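Local coordinates for L-threonine-O-3-phosphate decarboxylase (Porphyromonas gingivalis, PDB 3FKD) that decarboxylates L-threonine O-3-phosphate as a lyase of the class I/II aminotransferase family, probably with pyridoxal 5'-phosphate as cofactor, at the interface of chains A and B. Coordinates in Å, arbitrary orientation; residue numbers count along the deposited sequence, not the author numbering. Chains: chain A/B, L-threonine-O-3-phosphate decarboxylase.

Contact 1: the interface of chains A and B. Residues chain A 34, 37-38, 204, 231; chain B 41, 44-45, 231.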
loop_
_atom_site.group_PDB
_atom_site.type_symbol
_atom_site.label_atom_id
_atom_site.label_comp_id
_atom_site.label_asym_id
_atom_site.label_seq_id
_atom_site.Cartn_x
_atom_site.Cartn_y
_atom_site.Cartn_z
ATOM N N GLU A 34 -9.972 -16.955 7.508
ATOM C CA GLU A 34 -8.688 -16.965 8.202
ATOM C C GLU A 34 -7.946 -18.301 8.123
ATOM O O GLU A 34 -6.749 -18.326 8.015
ATOM C CB GLU A 34 -8.867 -16.524 9.655
ATOM C CG GLU A 34 -9.150 -15.043 9.773
ATOM C CD GLU A 34 -9.232 -14.579 11.208
ATOM O OE1 GLU A 34 -9.284 -15.463 12.099
ATOM O OE2 GLU A 34 -9.243 -13.350 11.435
ATOM N N LEU A 37 -6.111 -18.202 4.722
ATOM C CA LEU A 37 -4.821 -17.519 4.713
ATOM C C LEU A 37 -3.698 -18.309 5.395
ATOM O O LEU A 37 -2.509 -18.171 5.055
ATOM C CB LEU A 37 -4.944 -16.152 5.383
ATOM C CG LEU A 37 -5.980 -15.264 4.710
ATOM C CD1 LEU A 37 -6.217 -14.003 5.581
ATOM C CD2 LEU A 37 -5.687 -14.955 3.222
ATOM N N VAL A 38 -4.078 -19.106 6.385
ATOM C CA VAL A 38 -3.122 -19.902 7.132
ATOM C C VAL A 38 -2.601 -20.993 6.192
ATOM O O VAL A 38 -1.404 -21.321 6.154
ATOM C CB VAL A 38 -3.794 -20.476 8.398
ATOM C CG1 VAL A 38 -2.878 -21.447 9.100
ATOM C CG2 VAL A 38 -4.191 -19.326 9.337
ATOM N N LEU A 204 -5.849 -5.708 5.847
ATOM C CA LEU A 204 -5.334 -6.279 4.628
ATOM C C LEU A 204 -5.070 -5.260 3.536
ATOM O O LEU A 204 -4.269 -5.514 2.644
ATOM C CB LEU A 204 -6.286 -7.353 4.107
ATOM C CG LEU A 204 -5.878 -8.818 4.231
ATOM C CD1 LEU A 204 -4.793 -8.938 5.266
ATOM C CD2 LEU A 204 -7.091 -9.696 4.596
ATOM N N LEU A 231 -1.254 -11.623 0.478
ATOM C CA LEU A 231 -2.289 -12.158 1.342
ATOM C C LEU A 231 -3.601 -11.480 1.063
ATOM O O LEU A 231 -4.633 -12.134 1.134
ATOM C CB LEU A 231 -1.950 -11.928 2.797
ATOM C CG LEU A 231 -0.901 -12.854 3.379
ATOM C CD1 LEU A 231 -0.554 -12.317 4.767
ATOM C CD2 LEU A 231 -1.365 -14.354 3.399
ATOM N N LEU B 41 -3.077 -13.253 13.407
ATOM C CA LEU B 41 -3.847 -13.034 12.211
ATOM C C LEU B 41 -4.982 -12.022 12.388
ATOM O O LEU B 41 -5.368 -11.348 11.423
ATOM C CB LEU B 41 -4.358 -14.380 11.683
ATOM C CG LEU B 41 -4.660 -14.371 10.180
ATOM C CD1 LEU B 41 -3.619 -13.598 9.328
ATOM C CD2 LEU B 41 -4.793 -15.790 9.714
ATOM N N ILE B 44 -5.634 -8.331 11.034
ATOM C CA ILE B 44 -6.235 -7.953 9.757
ATOM C C ILE B 44 -7.675 -7.421 9.907
ATOM O O ILE B 44 -8.280 -6.971 8.940
ATOM C CB ILE B 44 -6.210 -9.108 8.747
ATOM C CG1 ILE B 44 -7.223 -10.186 9.108
ATOM C CG2 ILE B 44 -4.811 -9.676 8.622
ATOM C CD1 ILE B 44 -7.442 -11.211 7.950
ATOM N N ARG B 45 -8.194 -7.476 11.128
ATOM C CA ARG B 45 -9.518 -6.969 11.443
ATOM C C ARG B 45 -9.504 -5.488 11.860
ATOM O O ARG B 45 -10.543 -4.878 12.011
ATOM C CB ARG B 45 -10.122 -7.778 12.584
ATOM C CG ARG B 45 -10.421 -9.224 12.293
ATOM C CD ARG B 45 -10.420 -9.914 13.617
ATOM N NE ARG B 45 -10.432 -11.357 13.490
ATOM C CZ ARG B 45 -11.453 -12.124 13.861
ATOM N NH1 ARG B 45 -12.542 -11.568 14.382
ATOM N NH2 ARG B 45 -11.401 -13.442 13.697
ATOM N N LEU B 231 -0.265 -7.030 8.510
ATOM C CA LEU B 231 0.606 -8.217 8.590
ATOM C C LEU B 231 2.078 -7.867 8.382
ATOM O O LEU B 231 2.935 -8.285 9.164
ATOM C CB LEU B 231 0.162 -9.294 7.622
ATOM C CG LEU B 231 -0.989 -10.043 8.279
ATOM C CD1 LEU B 231 -1.752 -10.935 7.298
ATOM C CD2 LEU B 231 -0.529 -10.830 9.539
#

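Contact 2: the interface of chains A and B. Residues chain A 43-48, 226, 229-230; chain B 196, 201-205.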
loop_
_atom_site.group_PDB
_atom_site.type_symbol
_atom_site.label_atom_id
_atom_site.label_comp_id
_atom_site.label_asym_id
_atom_site.label_seq_id
_atom_site.Cartn_x
_atom_site.Cartn_y
_atom_site.Cartn_z
ATOM N N CYS A 43 2.384 -17.581 0.297
ATOM C CA CYS A 43 2.282 -16.479 -0.649
ATOM C C CYS A 43 3.115 -15.252 -0.228
ATOM O O CYS A 43 3.476 -14.461 -1.083
ATOM C CB CYS A 43 0.826 -16.074 -0.880
ATOM S SG CYS A 43 0.119 -15.006 0.423
ATOM N N ILE A 44 3.440 -15.099 1.061
ATOM C CA ILE A 44 4.263 -13.965 1.482
ATOM C C ILE A 44 5.739 -14.040 0.999
ATOM O O ILE A 44 6.500 -13.049 1.062
ATOM C CB ILE A 44 4.262 -13.759 3.017
ATOM C CG1 ILE A 44 4.913 -14.940 3.729
ATOM C CG2 ILE A 44 2.869 -13.535 3.550
ATOM C CD1 ILE A 44 4.879 -14.822 5.259
ATOM N N ARG A 45 6.128 -15.229 0.542
ATOM C CA ARG A 45 7.496 -15.540 0.103
ATOM C C ARG A 45 7.682 -15.242 -1.373
ATOM O O ARG A 45 8.798 -15.281 -1.872
ATOM C CB ARG A 45 7.792 -17.040 0.301
ATOM C CG ARG A 45 7.934 -17.485 1.731
ATOM C CD ARG A 45 7.752 -18.963 1.803
ATOM N NE ARG A 45 7.946 -19.442 3.162
ATOM C CZ ARG A 45 7.914 -20.725 3.506
ATOM N NH1 ARG A 45 7.707 -21.642 2.570
ATOM N NH2 ARG A 45 8.100 -21.094 4.777
ATOM N N HIS A 46 6.593 -14.982 -2.084
ATOM C CA HIS A 46 6.733 -14.622 -3.486
ATOM C C HIS A 46 6.064 -13.284 -3.803
ATOM O O HIS A 46 5.061 -12.896 -3.200
ATOM C CB HIS A 46 6.253 -15.754 -4.388
ATOM C CG HIS A 46 6.745 -17.099 -3.942
ATOM N ND1 HIS A 46 5.897 -18.156 -3.665
ATOM C CD2 HIS A 46 7.995 -17.538 -3.653
ATOM C CE1 HIS A 46 6.607 -19.202 -3.274
ATOM N NE2 HIS A 46 7.882 -18.850 -3.253
ATOM N N TYR A 47 6.664 -12.556 -4.728
ATOM C CA TYR A 47 6.055 -11.342 -5.189
ATOM C C TYR A 47 4.609 -11.685 -5.533
ATOM O O TYR A 47 4.335 -12.792 -5.947
ATOM C CB TYR A 47 6.854 -10.779 -6.374
ATOM C CG TYR A 47 8.139 -10.129 -5.884
ATOM C CD1 TYR A 47 8.154 -8.797 -5.467
ATOM C CD2 TYR A 47 9.316 -10.862 -5.785
ATOM C CE1 TYR A 47 9.285 -8.227 -4.991
ATOM C CE2 TYR A 47 10.445 -10.302 -5.287
ATOM C CZ TYR A 47 10.438 -8.968 -4.905
ATOM O OH TYR A 47 11.605 -8.375 -4.443
ATOM N N PRO A 48 3.672 -10.750 -5.308
ATOM C CA PRO A 48 2.361 -10.993 -5.915
ATOM C C PRO A 48 2.454 -10.663 -7.392
ATOM O O PRO A 48 3.417 -10.021 -7.829
ATOM C CB PRO A 48 1.451 -9.968 -5.237
ATOM C CG PRO A 48 2.361 -9.019 -4.520
ATOM C CD PRO A 48 3.788 -9.400 -4.746
ATOM N N TRP A 226 3.456 -4.315 -7.760
ATOM C CA TRP A 226 3.395 -4.925 -6.443
ATOM C C TRP A 226 2.858 -3.940 -5.369
ATOM O O TRP A 226 3.280 -3.958 -4.198
ATOM C CB TRP A 226 4.737 -5.531 -6.018
ATOM C CG TRP A 226 5.549 -6.180 -7.098
ATOM C CD1 TRP A 226 5.321 -7.398 -7.702
ATOM C CD2 TRP A 226 6.770 -5.682 -7.654
ATOM N NE1 TRP A 226 6.313 -7.667 -8.619
ATOM C CE2 TRP A 226 7.206 -6.624 -8.625
ATOM C CE3 TRP A 226 7.521 -4.510 -7.454
ATOM C CZ2 TRP A 226 8.368 -6.438 -9.381
ATOM C CZ3 TRP A 226 8.653 -4.312 -8.198
ATOM C CH2 TRP A 226 9.082 -5.288 -9.160
ATOM N N ASN A 229 -0.622 -6.258 -1.814
ATOM C CA ASN A 229 0.093 -7.357 -1.200
ATOM C C ASN A 229 -0.614 -8.728 -1.367
ATOM O O ASN A 229 -1.823 -8.799 -1.654
ATOM C CB ASN A 229 0.415 -7.045 0.272
ATOM C CG ASN A 229 -0.829 -7.060 1.169
ATOM O OD1 ASN A 229 -1.293 -8.128 1.571
ATOM N ND2 ASN A 229 -1.392 -5.867 1.448
ATOM N N ALA A 230 0.177 -9.790 -1.185
ATOM C CA ALA A 230 -0.156 -11.161 -1.608
ATOM C C ALA A 230 -1.281 -11.786 -0.838
ATOM O O ALA A 230 -2.142 -12.419 -1.418
ATOM C CB ALA A 230 1.105 -12.093 -1.545
ATOM N N SER B 196 11.765 -7.591 1.708
ATOM C CA SER B 196 11.518 -8.654 0.733
ATOM C C SER B 196 12.709 -9.587 0.549
ATOM O O SER B 196 12.533 -10.809 0.530
ATOM C CB SER B 196 11.152 -8.096 -0.641
ATOM O OG SER B 196 10.678 -6.774 -0.561
ATOM N N ILE B 201 10.424 -12.256 2.400
ATOM C CA ILE B 201 9.023 -11.905 2.425
ATOM C C ILE B 201 8.629 -10.828 1.402
ATOM O O ILE B 201 7.984 -9.837 1.744
ATOM C CB ILE B 201 8.573 -11.494 3.857
ATOM C CG1 ILE B 201 9.473 -10.384 4.412
ATOM C CG2 ILE B 201 8.539 -12.719 4.777
ATOM C CD1 ILE B 201 9.059 -9.860 5.757
ATOM N N PRO B 202 8.973 -11.050 0.125
ATOM C CA PRO B 202 8.506 -10.157 -0.931
ATOM C C PRO B 202 6.964 -9.953 -0.979
ATOM O O PRO B 202 6.534 -8.918 -1.459
ATOM C CB PRO B 202 8.951 -10.900 -2.179
ATOM C CG PRO B 202 9.035 -12.341 -1.740
ATOM C CD PRO B 202 9.703 -12.191 -0.449
ATOM N N GLY B 203 6.158 -10.917 -0.523
ATOM C CA GLY B 203 4.705 -10.831 -0.635
ATOM C C GLY B 203 4.045 -9.882 0.357
ATOM O O GLY B 203 2.907 -9.458 0.184
ATOM N N LEU B 204 4.777 -9.534 1.399
ATOM C CA LEU B 204 4.285 -8.636 2.443
ATOM C C LEU B 204 4.318 -7.118 2.090
ATOM O O LEU B 204 3.536 -6.350 2.590
ATOM C CB LEU B 204 5.034 -8.922 3.752
ATOM C CG LEU B 204 4.346 -9.713 4.873
ATOM C CD1 LEU B 204 3.045 -10.397 4.466
ATOM C CD2 LEU B 204 5.312 -10.668 5.505
ATOM N N ARG B 205 5.199 -6.717 1.188
ATOM C CA ARG B 205 5.325 -5.313 0.771
ATOM C C ARG B 205 5.652 -4.335 1.905
ATOM O O ARG B 205 4.813 -3.531 2.286
ATOM C CB ARG B 205 4.063 -4.880 0.032
ATOM C CG ARG B 205 3.455 -5.987 -0.848
ATOM C CD ARG B 205 4.406 -6.559 -1.933
ATOM N NE ARG B 205 5.038 -5.465 -2.694
ATOM C CZ ARG B 205 6.349 -5.253 -2.810
ATOM N NH1 ARG B 205 7.229 -6.099 -2.258
ATOM N NH2 ARG B 205 6.776 -4.188 -3.509
#

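Contact 3: the interface of chains A and B. Residues chain A 81, 85, 108-109, 222; chain B 85, 109, 221-222, 224.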
loop_
_atom_site.group_PDB
_atom_site.type_symbol
_atom_site.label_atom_id
_atom_site.label_comp_id
_atom_site.label_asym_id
_atom_site.label_seq_id
_atom_site.Cartn_x
_atom_site.Cartn_y
_atom_site.Cartn_z
ATOM N N TYR A 81 -6.533 8.767 -3.666
ATOM C CA TYR A 81 -5.289 9.426 -3.950
ATOM C C TYR A 81 -4.791 9.182 -5.391
ATOM O O TYR A 81 -4.314 10.107 -6.064
ATOM C CB TYR A 81 -4.286 8.901 -2.944
ATOM C CG TYR A 81 -4.406 9.561 -1.602
ATOM C CD1 TYR A 81 -3.733 10.760 -1.325
ATOM C CD2 TYR A 81 -5.209 9.027 -0.616
ATOM C CE1 TYR A 81 -3.845 11.381 -0.099
ATOM C CE2 TYR A 81 -5.302 9.628 0.621
ATOM C CZ TYR A 81 -4.615 10.806 0.864
ATOM O OH TYR A 81 -4.728 11.404 2.090
ATOM N N GLN A 85 -4.448 12.211 -7.970
ATOM C CA GLN A 85 -3.172 12.327 -8.686
ATOM C C GLN A 85 -3.330 12.456 -10.197
ATOM O O GLN A 85 -2.822 13.440 -10.819
ATOM C CB GLN A 85 -2.207 11.183 -8.340
ATOM C CG GLN A 85 -0.750 11.493 -8.645
ATOM C CD GLN A 85 0.202 10.310 -8.417
ATOM O OE1 GLN A 85 -0.219 9.214 -8.042
ATOM N NE2 GLN A 85 1.485 10.530 -8.663
HETATM N N MSE A 108 -3.722 17.243 -1.550
HETATM C CA MSE A 108 -2.370 16.823 -1.844
HETATM C C MSE A 108 -2.095 17.057 -3.303
HETATM O O MSE A 108 -1.006 17.494 -3.668
HETATM C CB MSE A 108 -2.141 15.368 -1.466
HETATM C CG MSE A 108 -0.838 14.793 -1.973
HETATM SE SE MSE A 108 -0.639 12.956 -1.349
HETATM C CE MSE A 108 0.709 12.338 -2.611
ATOM N N TYR A 109 -3.087 16.813 -4.152
ATOM C CA TYR A 109 -2.855 17.020 -5.577
ATOM C C TYR A 109 -3.382 18.363 -6.120
ATOM O O TYR A 109 -3.590 18.532 -7.321
ATOM C CB TYR A 109 -3.265 15.784 -6.385
ATOM C CG TYR A 109 -2.379 14.627 -5.999
ATOM C CD1 TYR A 109 -2.779 13.713 -5.028
ATOM C CD2 TYR A 109 -1.113 14.485 -6.544
ATOM C CE1 TYR A 109 -1.965 12.687 -4.639
ATOM C CE2 TYR A 109 -0.275 13.443 -6.165
ATOM C CZ TYR A 109 -0.713 12.541 -5.211
ATOM O OH TYR A 109 0.092 11.505 -4.824
ATOM N N PHE A 222 -0.195 6.254 -13.317
ATOM C CA PHE A 222 0.513 6.352 -12.038
ATOM C C PHE A 222 0.486 5.084 -11.174
ATOM O O PHE A 222 0.706 5.187 -9.965
ATOM C CB PHE A 222 -0.052 7.508 -11.216
ATOM C CG PHE A 222 0.075 8.831 -11.888
ATOM C CD1 PHE A 222 1.191 9.631 -11.663
ATOM C CD2 PHE A 222 -0.913 9.277 -12.768
ATOM C CE1 PHE A 222 1.316 10.868 -12.280
ATOM C CE2 PHE A 222 -0.792 10.519 -13.409
ATOM C CZ PHE A 222 0.329 11.314 -13.160
ATOM N N GLN B 85 8.840 11.365 -6.753
ATOM C CA GLN B 85 7.671 12.205 -6.870
ATOM C C GLN B 85 7.867 13.517 -6.115
ATOM O O GLN B 85 7.400 14.566 -6.550
ATOM C CB GLN B 85 6.429 11.426 -6.424
ATOM C CG GLN B 85 5.251 12.279 -5.934
ATOM C CD GLN B 85 4.085 11.448 -5.374
ATOM O OE1 GLN B 85 4.271 10.498 -4.598
ATOM N NE2 GLN B 85 2.876 11.821 -5.766
ATOM N N TYR B 109 7.804 10.823 -12.987
ATOM C CA TYR B 109 7.855 12.148 -12.396
ATOM C C TYR B 109 8.750 13.126 -13.167
ATOM O O TYR B 109 9.291 14.104 -12.627
ATOM C CB TYR B 109 8.217 12.034 -10.925
ATOM C CG TYR B 109 7.128 11.309 -10.219
ATOM C CD1 TYR B 109 7.270 9.987 -9.868
ATOM C CD2 TYR B 109 5.899 11.942 -9.959
ATOM C CE1 TYR B 109 6.224 9.308 -9.232
ATOM C CE2 TYR B 109 4.864 11.287 -9.340
ATOM C CZ TYR B 109 5.018 9.970 -8.982
ATOM O OH TYR B 109 3.994 9.303 -8.392
ATOM N N ALA B 221 5.289 14.832 2.420
ATOM C CA ALA B 221 4.139 15.548 1.845
ATOM C C ALA B 221 3.295 14.668 0.924
ATOM O O ALA B 221 2.165 15.020 0.573
ATOM C CB ALA B 221 4.587 16.790 1.101
ATOM N N PHE B 222 3.820 13.514 0.539
ATOM C CA PHE B 222 3.057 12.654 -0.348
ATOM C C PHE B 222 2.716 11.311 0.288
ATOM O O PHE B 222 2.253 10.404 -0.407
ATOM C CB PHE B 222 3.791 12.466 -1.692
ATOM C CG PHE B 222 3.954 13.737 -2.485
ATOM C CD1 PHE B 222 2.960 14.165 -3.361
ATOM C CD2 PHE B 222 5.112 14.507 -2.368
ATOM C CE1 PHE B 222 3.083 15.373 -4.070
ATOM C CE2 PHE B 222 5.248 15.717 -3.092
ATOM C CZ PHE B 222 4.235 16.143 -3.931
ATOM N N THR B 224 0.506 8.668 2.273
ATOM C CA THR B 224 -0.919 8.401 2.411
ATOM C C THR B 224 -1.192 7.490 3.607
ATOM O O THR B 224 -0.387 6.650 3.941
ATOM C CB THR B 224 -1.483 7.818 1.100
ATOM O OG1 THR B 224 -1.035 6.469 0.939
ATOM C CG2 THR B 224 -1.035 8.688 -0.114
#

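Contact 1: the interface of chains A and B
A two-fold symmetric homodimer interface, an apolar cluster flanked by a salt bridge, joins two subunits of the class I/II aminotransferase family; here helix 31-39 of chain A packs on the 3-10 helix 41-45 of chain B, probably as part of the biological dimer usual for this fold. A:Leu204 and B:Ile44 lie side by side and point the same way, with CD1 of A:Leu204 3.4 Å from the branch methyl CG2 of B:Ile44. The CG1 arm of B:Ile44 takes the crowded position between backbone N and carbonyl carbon (chi1 73°); with chi2 near anti, its CD1 lies 3.7 Å from CD2 of A:Leu204 and tip to tip with A:Leu37, 3.9 Å from CD1 of that leucine. B:Leu41 crosses A:Val38 obliquely, its CD2 3.6 Å from CG2 of A:Val38. The two copies of Leu231 cross at about a right angle next to this cluster. Beside the cluster, extended A:Glu34 crosses B:Arg45 nearly perpendicularly in a salt bridge, OE2 lying 3.1 Å from NE of B:Arg45. OE2 uses its syn lone pair, but carboxylate and guanidinium planes are 63° apart and the bond is bent (135° at H), while the further bonds from NH2 to the carboxylate are weak.

Contact 2: the interface of chains A and B
Main-chain hydrogen bonds lace the 3-10 turn 202-204 of chain B to chain A in this part of the dimer interface of the class I/II aminotransferase fold. The amide N of B:Gly203 donates to the carbonyl O of A:Ile44 at 2.7 Å, arriving well above the carbonyl plane. Its own carbonyl O accepts from N of A:Ala230 at 3.1 Å, an almost straight bond (177° at H) lying in the carbonyl plane, at the first residue of helix 230-241. B:Pro202 presses CB onto the centre of one face of the A:Tyr47 ring, 3.5 Å from its centroid, a CH-pi contact. B:Arg205 reaches past this turn to A:Trp226: NE donates to the main-chain O of A:Trp226 at 2.8 Å, on a lone pair and in the guanidinium plane. Ring and guanidinium planes are 71° apart, so the indole does not stack on the arginine. CB of A:Asn229 packs on the aliphatic CG of B:Arg205 at 3.4 Å. Further out, the arginine chain is bent at chi2 and chi3, and NH1 turns back to the carbonyl O of B:Pro202 at 3.0 Å; bonds at both NE and NH1 thus fix the rotation of the guanidinium. CD1 of A:Tyr47 lies over one face of the A:Trp226 ring, offset toward its rim, which may help set the phenol ring for B:Pro202.

Contact 3: the interface of chains A and B
The C-terminal part of helix 75-86, the end of helix 100-108 with Tyr109 after it, and the loop around 221-224 form this patch of the aminotransferase-fold dimer, where Gln85 and Tyr109 of each chain pair reciprocally across the two-fold axis. NE2 of A:Gln85 donates to the phenol OH of B:Tyr109 at 2.8 Å, and NE2 of B:Gln85 donates to OH of A:Tyr109 at 3.0 Å. Each oxygen lies in or near the plane of the donating amide; for A:Gln85 and B:Tyr109, amide and ring are almost coplanar, 13° apart, although the side chains cross at about a right angle. Both glutamines have CG anti to the backbone N (chi1 -160° in A:Gln85, 156° in B:Gln85) and run extended beyond it, so they meet tip to tip at the axis. Each tyrosine ring has CB of its own subunit's Gln85 over the centre of one face; in chain A, CG of A:Met108, a selenomethionine, lies over the opposite face, toward the rim. The extended A:Met108 crosses B:Phe222 obliquely, while CG of B:Gln85 covers a face of that ring. On the flank, A:Tyr81 and B:Thr224 slide past each other in opposite directions, and the threonine methyl CG2 lies over the phenol face, offset toward CD1, 3.8 Å from the centroid of the A:Tyr81 ring.

Contact 1 and contact 2 are neighbours, their C-alpha centres about 13 Å apart, whereas contact 3 lies about 28 Å from contact 1 and 24 Å from contact 2. The first two share the 3-10 helices 41-45 and 202-204 with the chains exchanged, so that Ile44, Arg45 and Leu204 appear in both from opposite subunits, and both touch the start of helix 230-241; contact 1 adds helix 31-39. Contact 3 uses helices 75-86 and 100-108, and is tied to contact 2 through the 221-226 stretch. Two separated regions may therefore brace the dimer, which should limit rocking of one subunit against the other.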